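Local coordinates for biotin protein ligase-like protein of unknown function (Silicibacter sp., PDB 3BFM) that is of unknown function but resembles biotin protein ligases and belongs to the biotin/lipoate A/B protein ligase family, carrying bound calcium ions in the crystal, at residues A[142-146]-A[147-151]. Numbering follows the deposited sequence.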
# COMPACT_ATOMS: atom_id res chain seq x y z
N ASP A 142 6.94 -27.22 -17.13
CA ASP A 142 5.52 -26.97 -17.45
C ASP A 142 4.94 -28.01 -18.39
O ASP A 142 5.56 -28.35 -19.38
CB ASP A 142 5.35 -25.58 -18.07
CG ASP A 142 5.76 -24.45 -17.12
OD1 ASP A 142 5.44 -24.54 -15.91
OD2 ASP A 142 6.41 -23.50 -17.58
N GLU A 143 3.73 -28.45 -18.11
CA GLU A 143 3.01 -29.42 -18.92
C GLU A 143 1.94 -28.79 -19.81
O GLU A 143 1.48 -29.42 -20.77
CB GLU A 143 2.40 -30.47 -18.00
CG GLU A 143 3.41 -31.07 -17.06
CD GLU A 143 2.82 -32.00 -15.99
OE1 GLU A 143 1.81 -31.66 -15.32
OE2 GLU A 143 3.43 -33.07 -15.79
N THR A 144 1.53 -27.56 -19.51
CA THR A 144 0.55 -26.86 -20.32
C THR A 144 0.86 -25.36 -20.24
O THR A 144 1.92 -24.96 -19.77
CB THR A 144 -0.89 -27.16 -19.86
OG1 THR A 144 -1.84 -26.68 -20.84
CG2 THR A 144 -1.19 -26.53 -18.51
N ALA A 145 -0.07 -24.56 -20.74
CA ALA A 145 0.05 -23.12 -20.72
C ALA A 145 -1.37 -22.59 -20.62
O ALA A 145 -2.32 -23.27 -21.02
CB ALA A 145 0.73 -22.60 -21.97
N LEU A 146 -1.51 -21.39 -20.09
CA LEU A 146 -2.81 -20.82 -19.77
C LEU A 146 -3.78 -20.83 -20.93
O LEU A 146 -4.94 -21.22 -20.77
CB LEU A 146 -2.68 -19.38 -19.28
CG LEU A 146 -3.92 -18.83 -18.57
CD1 LEU A 146 -4.15 -19.49 -17.24
CD2 LEU A 146 -3.73 -17.32 -18.43
N TYR A 147 -3.32 -20.39 -22.11
CA TYR A 147 -4.21 -20.24 -23.25
C TYR A 147 -4.47 -21.58 -23.91
O TYR A 147 -5.35 -21.70 -24.77
CB TYR A 147 -3.66 -19.20 -24.25
CG TYR A 147 -3.65 -17.80 -23.70
CD1 TYR A 147 -4.59 -17.38 -22.77
CD2 TYR A 147 -2.72 -16.87 -24.14
CE1 TYR A 147 -4.56 -16.10 -22.27
CE2 TYR A 147 -2.68 -15.58 -23.66
CZ TYR A 147 -3.61 -15.19 -22.73
OH TYR A 147 -3.57 -13.89 -22.24
N ALA A 148 -3.70 -22.60 -23.51
CA ALA A 148 -3.98 -23.96 -23.93
C ALA A 148 -5.12 -24.57 -23.10
O ALA A 148 -5.69 -25.58 -23.49
CB ALA A 148 -2.71 -24.84 -23.82
N GLU A 149 -5.47 -23.94 -21.97
CA GLU A 149 -6.40 -24.53 -20.99
C GLU A 149 -7.75 -23.85 -20.89
O GLU A 149 -8.39 -23.89 -19.85
CB GLU A 149 -5.75 -24.53 -19.60
CG GLU A 149 -4.57 -25.46 -19.50
CD GLU A 149 -4.96 -26.92 -19.75
OE1 GLU A 149 -6.13 -27.28 -19.47
OE2 GLU A 149 -4.10 -27.68 -20.24
N GLY A 150 -8.17 -23.21 -21.98
CA GLY A 150 -9.48 -22.59 -22.04
C GLY A 150 -9.59 -21.15 -21.58
O GLY A 150 -10.71 -20.67 -21.38
N CYS A 151 -8.46 -20.46 -21.42
CA CYS A 151 -8.44 -19.11 -20.84
C CYS A 151 -8.08 -18.05 -21.87
O CYS A 151 -7.54 -17.00 -21.52
CB CYS A 151 -7.46 -19.04 -19.68
SG CYS A 151 -7.85 -20.14 -18.35
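The Y147 ring lies obliquely to L146, with CE1 4.1 Å from L146 CD2; it also meets the W132 ring at about 60°, while its hydroxyl bonds to V154 O. The carboxylate of E149 meets T144 through OE2, whose anti lone pair takes a hydrogen bond from T144 OG1 at 2.5 Å; OE1 is held by N100. T144 CG2 lies 3.7 Å from E149 CG, adding an apolar touch beside the polar one. The bend at chi2 (-61°) turns the carboxylate away from the T144 methyl, which an extended chain would crowd, and sets it beside OG1. An alanine in place of E149 would probably leave T144 OG1 and the N100 amide without this shared acceptor group. Between these side chains the backbone makes a short 3-10 turn: A148 N reaches A145 O at 2.9 Å and E149 N reaches L146 O at 3.0 Å. L146 CG, anti to its own nitrogen (chi1 -164°), packs 3.7 Å from C151 CB. This turn belongs to the connection between strand 123-130 and helix 156-175; E143 and T144 pair with R103 of strand 102-111 through backbone hydrogen bonds, and L146 packs against L129 of strand 123-130 and I99 of strand 96-99.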